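PDB 4N01: periplasmic binding protein from Veillonella parvula, which probably captures a small solute, perhaps a metal-chelate compound, in the periplasm and hands it to an ABC importer in the membrane. Local coordinates for residues A[72-80]-A[97-107]; A[188-199]-A[317-325]. All coordinates share one frame; numbering follows the deposited sequence.

Contact 1 of 2, residues A[72-80]-A[97-107]; sequences ATTEMMLQL and YPPLQAAYDKV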
loop_
_atom_site.group_PDB
_atom_site.type_symbol
_atom_site.label_atom_id
_atom_site.label_comp_id
_atom_site.label_asym_id
_atom_site.label_seq_id
_atom_site.Cartn_x
_atom_site.Cartn_y
_atom_site.Cartn_z
ATOM N N ALA A 72 3.282 -0.838 -5.981
ATOM C CA ALA A 72 3.162 0.319 -5.102
ATOM C C ALA A 72 4.286 1.330 -5.343
ATOM O O ALA A 72 4.025 2.527 -5.480
ATOM C CB ALA A 72 3.115 -0.104 -3.640
ATOM N N THR A 73 5.527 0.859 -5.420
ATOM C CA THR A 73 6.629 1.770 -5.711
ATOM C C THR A 73 6.595 2.248 -7.164
ATOM O O THR A 73 7.041 3.354 -7.465
ATOM C CB THR A 73 8.002 1.152 -5.377
ATOM O OG1 THR A 73 8.107 -0.127 -6.005
ATOM C CG2 THR A 73 8.174 0.995 -3.853
ATOM N N THR A 74 6.066 1.430 -8.073
ATOM C CA THR A 74 5.863 1.885 -9.456
ATOM C C THR A 74 4.931 3.092 -9.498
ATOM O O THR A 74 5.214 4.085 -10.179
ATOM C CB THR A 74 5.296 0.770 -10.351
ATOM O OG1 THR A 74 6.309 -0.214 -10.581
ATOM C CG2 THR A 74 4.825 1.330 -11.703
ATOM N N GLU A 75 3.828 3.017 -8.755
ATOM C CA GLU A 75 2.886 4.131 -8.718
ATOM C C GLU A 75 3.487 5.366 -8.055
ATOM O O GLU A 75 3.286 6.480 -8.538
ATOM C CB GLU A 75 1.528 3.703 -8.113
ATOM C CG GLU A 75 0.866 2.632 -8.998
ATOM C CD GLU A 75 -0.535 2.204 -8.571
ATOM O OE1 GLU A 75 -0.976 2.531 -7.439
ATOM O OE2 GLU A 75 -1.211 1.523 -9.389
HETATM N N MSE A 76 4.257 5.162 -6.986
HETATM C CA MSE A 76 4.929 6.272 -6.317
HETATM C C MSE A 76 5.837 6.996 -7.287
HETATM O O MSE A 76 5.826 8.223 -7.364
HETATM C CB MSE A 76 5.728 5.777 -5.110
HETATM C CG MSE A 76 4.821 5.306 -3.988
HETATM SE SE MSE A 76 5.841 4.465 -2.564
HETATM C CE MSE A 76 6.835 6.016 -1.970
HETATM N N MSE A 77 6.608 6.234 -8.051
HETATM C CA MSE A 77 7.534 6.842 -8.997
HETATM C C MSE A 77 6.807 7.551 -10.139
HETATM O O MSE A 77 7.196 8.651 -10.539
HETATM C CB MSE A 77 8.526 5.804 -9.529
HETATM C CG MSE A 77 9.509 5.326 -8.463
HETATM SE SE MSE A 77 10.985 4.355 -9.272
HETATM C CE MSE A 77 11.788 5.808 -10.288
ATOM N N LEU A 78 5.745 6.943 -10.653
ATOM C CA LEU A 78 4.987 7.572 -11.743
ATOM C C LEU A 78 4.298 8.860 -11.275
ATOM O O LEU A 78 4.186 9.835 -12.031
ATOM C CB LEU A 78 3.963 6.592 -12.331
ATOM C CG LEU A 78 4.554 5.372 -13.057
ATOM C CD1 LEU A 78 3.466 4.368 -13.397
ATOM C CD2 LEU A 78 5.308 5.786 -14.329
ATOM N N GLN A 79 3.856 8.868 -10.023
ATOM C CA GLN A 79 3.166 10.032 -9.478
ATOM C C GLN A 79 4.113 11.232 -9.463
ATOM O O GLN A 79 3.689 12.368 -9.685
ATOM C CB GLN A 79 2.646 9.725 -8.068
ATOM C CG GLN A 79 1.849 10.851 -7.413
ATOM C CD GLN A 79 0.509 11.081 -8.083
ATOM O OE1 GLN A 79 -0.341 10.189 -8.121
ATOM N NE2 GLN A 79 0.313 12.282 -8.620
ATOM N N LEU A 80 5.398 10.968 -9.226
ATOM C CA LEU A 80 6.410 12.029 -9.186
ATOM C C LEU A 80 6.914 12.387 -10.588
ATOM O O LEU A 80 7.833 13.196 -10.739
ATOM C CB LEU A 80 7.594 11.631 -8.289
ATOM C CG LEU A 80 7.262 11.470 -6.801
ATOM C CD1 LEU A 80 8.517 11.193 -5.986
ATOM C CD2 LEU A 80 6.578 12.716 -6.295
ATOM N N TYR A 97 -3.417 2.660 -11.153
ATOM C CA TYR A 97 -4.204 3.837 -10.784
ATOM C C TYR A 97 -4.409 4.689 -12.043
ATOM O O TYR A 97 -3.438 5.103 -12.682
ATOM C CB TYR A 97 -3.423 4.611 -9.718
ATOM C CG TYR A 97 -4.213 5.625 -8.934
ATOM C CD1 TYR A 97 -5.463 5.311 -8.410
ATOM C CD2 TYR A 97 -3.693 6.892 -8.687
ATOM C CE1 TYR A 97 -6.186 6.241 -7.676
ATOM C CE2 TYR A 97 -4.408 7.826 -7.958
ATOM C CZ TYR A 97 -5.650 7.494 -7.456
ATOM O OH TYR A 97 -6.373 8.410 -6.728
ATOM N N PRO A 98 -5.673 4.919 -12.429
ATOM C CA PRO A 98 -5.970 5.480 -13.758
ATOM C C PRO A 98 -5.223 6.769 -14.143
ATOM O O PRO A 98 -4.803 6.862 -15.300
ATOM C CB PRO A 98 -7.489 5.676 -13.720
ATOM C CG PRO A 98 -7.951 4.563 -12.838
ATOM C CD PRO A 98 -6.904 4.496 -11.736
ATOM N N PRO A 99 -5.019 7.718 -13.207
ATOM C CA PRO A 99 -4.229 8.889 -13.620
ATOM C C PRO A 99 -2.794 8.557 -14.048
ATOM O O PRO A 99 -2.144 9.387 -14.686
ATOM C CB PRO A 99 -4.198 9.755 -12.353
ATOM C CG PRO A 99 -5.441 9.376 -11.609
ATOM C CD PRO A 99 -5.606 7.900 -11.861
ATOM N N LEU A 100 -2.309 7.364 -13.718
ATOM C CA LEU A 100 -0.901 7.022 -13.960
ATOM C C LEU A 100 -0.723 6.031 -15.111
ATOM O O LEU A 100 0.400 5.660 -15.445
ATOM C CB LEU A 100 -0.274 6.435 -12.688
ATOM C CG LEU A 100 -0.360 7.293 -11.419
ATOM C CD1 LEU A 100 0.253 6.568 -10.228
ATOM C CD2 LEU A 100 0.328 8.625 -11.655
ATOM N N GLN A 101 -1.827 5.611 -15.720
ATOM C CA GLN A 101 -1.790 4.591 -16.773
ATOM C C GLN A 101 -0.963 5.016 -17.980
ATOM O O GLN A 101 -0.149 4.238 -18.495
ATOM C CB GLN A 101 -3.207 4.222 -17.230
ATOM C CG GLN A 101 -3.250 3.120 -18.289
ATOM C CD GLN A 101 -2.867 1.756 -17.735
ATOM O OE1 GLN A 101 -3.559 1.207 -16.868
ATOM N NE2 GLN A 101 -1.758 1.204 -18.227
ATOM N N ALA A 102 -1.169 6.247 -18.438
ATOM C CA ALA A 102 -0.429 6.739 -19.592
ATOM C C ALA A 102 1.075 6.816 -19.328
ATOM O O ALA A 102 1.868 6.532 -20.229
ATOM C CB ALA A 102 -0.966 8.088 -20.057
ATOM N N ALA A 103 1.475 7.202 -18.118
ATOM C CA ALA A 103 2.902 7.196 -17.773
ATOM C C ALA A 103 3.428 5.758 -17.647
ATOM O O ALA A 103 4.536 5.454 -18.092
ATOM C CB ALA A 103 3.171 7.995 -16.486
ATOM N N TYR A 104 2.624 4.877 -17.046
ATOM C CA TYR A 104 2.977 3.464 -16.924
ATOM C C TYR A 104 3.304 2.849 -18.270
ATOM O O TYR A 104 4.229 2.041 -18.375
ATOM C CB TYR A 104 1.831 2.674 -16.281
ATOM C CG TYR A 104 2.090 1.181 -16.138
ATOM C CD1 TYR A 104 2.824 0.680 -15.070
ATOM C CD2 TYR A 104 1.580 0.274 -17.066
ATOM C CE1 TYR A 104 3.049 -0.689 -14.930
ATOM C CE2 TYR A 104 1.805 -1.092 -16.942
ATOM C CZ TYR A 104 2.543 -1.564 -15.871
ATOM O OH TYR A 104 2.761 -2.917 -15.736
ATOM N N ASP A 105 2.533 3.222 -19.294
ATOM C CA ASP A 105 2.693 2.668 -20.630
ATOM C C ASP A 105 4.018 3.047 -21.281
ATOM O O ASP A 105 4.355 2.533 -22.342
ATOM C CB ASP A 105 1.530 3.095 -21.540
ATOM C CG ASP A 105 0.231 2.395 -21.191
ATOM O OD1 ASP A 105 0.265 1.451 -20.375
ATOM O OD2 ASP A 105 -0.824 2.775 -21.751
ATOM N N LYS A 106 4.767 3.948 -20.661
ATOM C CA LYS A 106 6.020 4.407 -21.255
ATOM C C LYS A 106 7.221 3.613 -20.741
ATOM O O LYS A 106 8.327 3.697 -21.304
ATOM C CB LYS A 106 6.201 5.909 -20.995
ATOM C CG LYS A 106 5.130 6.754 -21.667
ATOM C CD LYS A 106 5.332 8.233 -21.409
ATOM C CE LYS A 106 4.208 9.049 -22.029
ATOM N NZ LYS A 106 4.300 10.505 -21.707
ATOM N N VAL A 107 6.996 2.837 -19.684
ATOM C CA VAL A 107 8.076 2.115 -19.015
ATOM C C VAL A 107 8.059 0.620 -19.340
ATOM O O VAL A 107 7.008 -0.019 -19.308
ATOM C CB VAL A 107 8.012 2.302 -17.489
ATOM C CG1 VAL A 107 9.196 1.615 -16.821
ATOM C CG2 VAL A 107 7.996 3.788 -17.149
#
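Tyr97 meets helix 71-79 through its backbone: Tyr97 N donates to Glu75 OE2 at 3.0 Å, nearly straight at the hydrogen (167°) but from well above the carboxylate plane. Glu75 reaches it because CG stands anti to the carbonyl carbon (chi1 -63°) and the chain beyond runs extended, so that the Glu75 side chain crosses that of Tyr97 at about a right angle, OE2 3.8 Å from Tyr97 CB. The same OE2 takes a salt bridge from Arg319 and a hydrogen bond from Gln71 NE2, so three donors grip one buried oxygen and would tend to keep the group ionised. With a leucine at Glu75, the Tyr97 amide would probably lose its acceptor and Arg319 its close countercharge.

Leu100 follows and straddles one helical turn. Its CD1 lies 3.5 Å from Glu75 O, while CD2 touches Gln79 CA at 3.8 Å. Gln79, bent at chi2 (69°), crosses Leu100 at about a right angle and sets its OE1 against that second methyl.

From Ala103 onward Leu78 is the main partner, its two methyls dividing the work. Ala103 CB rests against Leu78 CD2 at 3.8 Å. Tyr104 CB meets Leu78 CD1 at 3.7 Å. Thr74 CG2 lies in the plane of the Tyr104 ring at its edge, 4.0 Å from Tyr104 CD1; Thr74 OG1 turns elsewhere, to Ser68. Val107 CG2 closes the row with a looser approach to Leu78 CD2.

Helix 71-79 is the crossover helix of a beta-alpha-beta unit from strand 66-68 to strand 86-90, and the 97-107 segment packs along one flank of it, within the short connection to strand 109-111. Val107 and Thr74 both pack on Thr89 of strand 86-90, while Met76 and Leu80 pack against Met172 of helix 165-178.

Contact 2 of 2, residues A[188-199]-A[317-325]; sequences WVADQRKTLAAI and GVRTVDALK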
loop_
_atom_site.group_PDB
_atom_site.type_symbol
_atom_site.label_atom_id
_atom_site.label_comp_id
_atom_site.label_asym_id
_atom_site.label_seq_id
_atom_site.Cartn_x
_atom_site.Cartn_y
_atom_site.Cartn_z
ATOM N N TRP A 188 2.705 17.303 -4.042
ATOM C CA TRP A 188 1.780 16.176 -3.884
ATOM C C TRP A 188 1.357 16.014 -2.430
ATOM O O TRP A 188 0.166 15.877 -2.140
ATOM C CB TRP A 188 2.381 14.867 -4.407
ATOM C CG TRP A 188 1.444 13.662 -4.296
ATOM C CD1 TRP A 188 0.462 13.291 -5.182
ATOM C CD2 TRP A 188 1.435 12.676 -3.253
ATOM N NE1 TRP A 188 -0.175 12.146 -4.733
ATOM C CE2 TRP A 188 0.413 11.748 -3.556
ATOM C CE3 TRP A 188 2.186 12.496 -2.081
ATOM C CZ2 TRP A 188 0.124 10.649 -2.730
ATOM C CZ3 TRP A 188 1.899 11.402 -1.260
ATOM C CH2 TRP A 188 0.879 10.494 -1.592
ATOM N N VAL A 189 2.322 16.017 -1.519
ATOM C CA VAL A 189 1.996 15.929 -0.099
ATOM C C VAL A 189 1.067 17.070 0.315
ATOM O O VAL A 189 0.088 16.849 1.039
ATOM C CB VAL A 189 3.270 15.921 0.785
ATOM C CG1 VAL A 189 2.923 16.104 2.291
ATOM C CG2 VAL A 189 4.042 14.615 0.566
ATOM N N ALA A 190 1.364 18.287 -0.140
ATOM C CA ALA A 190 0.531 19.436 0.226
ATOM C C ALA A 190 -0.920 19.224 -0.196
ATOM O O ALA A 190 -1.855 19.509 0.568
ATOM C CB ALA A 190 1.081 20.713 -0.395
ATOM N N ASP A 191 -1.111 18.727 -1.413
ATOM C CA ASP A 191 -2.456 18.475 -1.914
ATOM C C ASP A 191 -3.150 17.377 -1.107
ATOM O O ASP A 191 -4.339 17.482 -0.804
ATOM C CB ASP A 191 -2.403 18.102 -3.394
ATOM C CG ASP A 191 -3.757 17.733 -3.949
ATOM O OD1 ASP A 191 -4.578 18.651 -4.179
ATOM O OD2 ASP A 191 -4.007 16.523 -4.158
ATOM N N GLN A 192 -2.406 16.336 -0.736
ATOM C CA GLN A 192 -2.984 15.247 0.045
ATOM C C GLN A 192 -3.446 15.778 1.392
ATOM O O GLN A 192 -4.507 15.391 1.878
ATOM C CB GLN A 192 -1.971 14.118 0.255
ATOM C CG GLN A 192 -1.467 13.467 -1.040
ATOM C CD GLN A 192 -2.587 12.937 -1.920
ATOM O OE1 GLN A 192 -2.920 13.539 -2.942
ATOM N NE2 GLN A 192 -3.166 11.802 -1.538
ATOM N N ARG A 193 -2.665 16.671 1.992
ATOM C CA ARG A 193 -3.013 17.202 3.311
ATOM C C ARG A 193 -4.278 18.040 3.251
ATOM O O ARG A 193 -5.101 18.008 4.175
ATOM C CB ARG A 193 -1.894 18.079 3.881
ATOM C CG ARG A 193 -0.623 17.356 4.243
ATOM C CD ARG A 193 0.261 18.227 5.116
ATOM N NE ARG A 193 1.589 17.637 5.235
ATOM C CZ ARG A 193 1.883 16.628 6.046
ATOM N NH1 ARG A 193 0.932 16.102 6.823
ATOM N NH2 ARG A 193 3.123 16.147 6.077
ATOM N N LYS A 194 -4.409 18.817 2.177
ATOM C CA LYS A 194 -5.546 19.704 1.999
ATOM C C LYS A 194 -6.817 18.883 1.865
ATOM O O LYS A 194 -7.831 19.178 2.508
ATOM C CB LYS A 194 -5.349 20.562 0.750
ATOM C CG LYS A 194 -6.328 21.705 0.605
ATOM C CD LYS A 194 -5.931 22.574 -0.581
ATOM C CE LYS A 194 -6.847 23.773 -0.719
ATOM N NZ LYS A 194 -8.248 23.340 -0.930
ATOM N N THR A 195 -6.758 17.847 1.033
ATOM C CA THR A 195 -7.896 16.940 0.867
ATOM C C THR A 195 -8.234 16.201 2.167
ATOM O O THR A 195 -9.412 16.078 2.526
ATOM C CB THR A 195 -7.645 15.921 -0.262
ATOM O OG1 THR A 195 -7.524 16.620 -1.503
ATOM C CG2 THR A 195 -8.797 14.924 -0.357
ATOM N N LEU A 196 -7.212 15.722 2.878
ATOM C CA LEU A 196 -7.442 14.996 4.127
ATOM C C LEU A 196 -8.124 15.894 5.151
ATOM O O LEU A 196 -9.029 15.459 5.866
ATOM C CB LEU A 196 -6.128 14.441 4.699
ATOM C CG LEU A 196 -6.283 13.725 6.051
ATOM C CD1 LEU A 196 -7.183 12.506 5.895
ATOM C CD2 LEU A 196 -4.925 13.328 6.635
ATOM N N ALA A 197 -7.710 17.156 5.202
ATOM C CA ALA A 197 -8.318 18.103 6.127
ATOM C C ALA A 197 -9.791 18.331 5.779
ATOM O O ALA A 197 -10.631 18.511 6.671
ATOM C CB ALA A 197 -7.569 19.414 6.102
ATOM N N ALA A 198 -10.108 18.334 4.489
ATOM C CA ALA A 198 -11.494 18.522 4.068
ATOM C C ALA A 198 -12.355 17.342 4.508
ATOM O O ALA A 198 -13.491 17.523 4.967
ATOM C CB ALA A 198 -11.579 18.717 2.566
ATOM N N ILE A 199 -11.817 16.131 4.391
ATOM C CA ILE A 199 -12.536 14.955 4.875
ATOM C C ILE A 199 -12.747 15.021 6.385
ATOM O O ILE A 199 -13.860 14.828 6.883
ATOM C CB ILE A 199 -11.772 13.657 4.565
ATOM C CG1 ILE A 199 -11.582 13.501 3.054
ATOM C CG2 ILE A 199 -12.514 12.445 5.147
ATOM C CD1 ILE A 199 -10.465 12.546 2.704
ATOM N N GLY A 317 1.378 3.826 -0.817
ATOM C CA GLY A 317 1.335 4.147 -2.236
ATOM C C GLY A 317 0.873 5.576 -2.429
ATOM O O GLY A 317 1.228 6.452 -1.640
ATOM N N VAL A 318 0.078 5.818 -3.467
ATOM C CA VAL A 318 -0.346 7.177 -3.786
ATOM C C VAL A 318 -1.858 7.297 -3.747
ATOM O O VAL A 318 -2.405 8.344 -4.063
ATOM C CB VAL A 318 0.166 7.619 -5.170
ATOM C CG1 VAL A 318 1.685 7.570 -5.205
ATOM C CG2 VAL A 318 -0.432 6.728 -6.252
ATOM N N ARG A 319 -2.537 6.223 -3.335
ATOM C CA ARG A 319 -3.994 6.201 -3.416
ATOM C C ARG A 319 -4.694 6.474 -2.097
ATOM O O ARG A 319 -5.928 6.526 -2.062
ATOM C CB ARG A 319 -4.483 4.842 -3.917
ATOM C CG ARG A 319 -3.833 4.359 -5.206
ATOM C CD ARG A 319 -4.585 3.131 -5.670
ATOM N NE ARG A 319 -3.905 2.445 -6.760
ATOM C CZ ARG A 319 -4.509 1.623 -7.609
ATOM N NH1 ARG A 319 -5.822 1.409 -7.516
ATOM N NH2 ARG A 319 -3.805 1.029 -8.557
ATOM N N THR A 320 -3.932 6.611 -1.014
ATOM C CA THR A 320 -4.541 6.560 0.315
ATOM C C THR A 320 -5.614 7.600 0.592
ATOM O O THR A 320 -6.735 7.253 0.974
ATOM C CB THR A 320 -3.493 6.639 1.457
ATOM O OG1 THR A 320 -2.465 5.671 1.220
ATOM C CG2 THR A 320 -4.162 6.334 2.786
ATOM N N VAL A 321 -5.268 8.873 0.440
ATOM C CA VAL A 321 -6.218 9.924 0.795
ATOM C C VAL A 321 -7.438 9.896 -0.136
ATOM O O VAL A 321 -8.567 10.115 0.306
ATOM C CB VAL A 321 -5.539 11.308 0.839
ATOM C CG1 VAL A 321 -6.584 12.407 0.966
ATOM C CG2 VAL A 321 -4.583 11.360 2.031
ATOM N N ASP A 322 -7.212 9.580 -1.410
ATOM C CA ASP A 322 -8.318 9.420 -2.357
ATOM C C ASP A 322 -9.285 8.326 -1.906
ATOM O O ASP A 322 -10.506 8.511 -1.931
ATOM C CB ASP A 322 -7.784 9.105 -3.756
ATOM C CG ASP A 322 -8.889 8.924 -4.771
ATOM O OD1 ASP A 322 -9.443 9.946 -5.232
ATOM O OD2 ASP A 322 -9.207 7.761 -5.109
ATOM N N ALA A 323 -8.736 7.197 -1.472
ATOM C CA ALA A 323 -9.545 6.085 -0.988
ATOM C C ALA A 323 -10.236 6.436 0.334
ATOM O O ALA A 323 -11.400 6.079 0.557
ATOM C CB ALA A 323 -8.682 4.855 -0.817
ATOM N N LEU A 324 -9.524 7.137 1.211
ATOM C CA LEU A 324 -10.101 7.549 2.488
ATOM C C LEU A 324 -11.303 8.470 2.303
ATOM O O LEU A 324 -12.242 8.449 3.100
ATOM C CB LEU A 324 -9.047 8.241 3.345
ATOM C CG LEU A 324 -7.984 7.364 4.020
ATOM C CD1 LEU A 324 -7.008 8.259 4.792
ATOM C CD2 LEU A 324 -8.613 6.357 4.954
ATOM N N LYS A 325 -11.277 9.278 1.252
ATOM C CA LYS A 325 -12.414 10.136 0.926
ATOM C C LYS A 325 -13.663 9.285 0.676
ATOM O O LYS A 325 -14.730 9.525 1.258
ATOM C CB LYS A 325 -12.092 10.981 -0.301
ATOM C CG LYS A 325 -13.105 12.054 -0.621
ATOM C CD LYS A 325 -12.572 12.969 -1.734
ATOM C CE LYS A 325 -13.504 14.132 -2.018
ATOM N NZ LYS A 325 -14.816 13.696 -2.565
HETATM O O HOH W 1 -2.130 10.446 -5.975
HETATM O O HOH W 2 -4.476 9.761 -2.795
HETATM O O HOH W 3 -2.401 9.791 -0.019
#
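Val321 carries CG1 opposite its backbone N (chi1 170°), which drives this methyl between Gln192, Thr195, Leu196 and Ile199 as a knob into a hole. Its closest neighbour there is the methyl of Thr195, CG2 to Val321 CG1 at 3.6 Å. Gln192 folds at chi2 (-56°), so that NE2 slides past Val321 CB at 3.4 Å while Gln192 CG sits over the centre of the Trp188 ring, 3.5 Å above its plane.

No direct hydrogen bond crosses; water does that work. Gln192 NE2 donates to two waters, at 2.7 and 2.6 Å. The first of these also accepts from Asp322 N and donates to Val318 O; the second accepts from Val321 N, so the pair serves amides at the start of helix 320-332. A third water, in the plane of the Trp188 ring at its edge, accepts from NE1 and donates to Val318 O, which thereby receives two waters. Farther along, Ile199 CD1 presses on Lys325 CA at 3.6 Å, and Leu196 faces Leu324 more loosely.

The helix segments run almost parallel, 16° apart with their axes 9.7 Å from each other at closest. Helix 182-203 follows the lobe of the five-stranded sheet and precedes that of the four-stranded one, consistent with the long interdomain helix characteristic of siderophore- and cobalamin-binding periplasmic proteins.

In the fold
From the N terminus, contact 1 closes first, a short loop of 16 residues holding strand 86-90, inside the lobe built on the five-stranded parallel sheet. Contact 2 opens only afterwards and closes a loop of 117 residues that includes the whole four-stranded sheet, bringing the start of the C-terminal helix 320-332 back to the long helix 182-203. The two are in series, neither nested nor crossed, with centres about 17 Å apart. Yet they touch: besides the Glu75-Arg319 salt bridge, Tyr97 packs on Asp322 and Gln79 on Trp188. Helix 71-79 of the first lobe thus meets both partners of contact 2, the 317-325 segment through Arg319 and the long helix through Trp188.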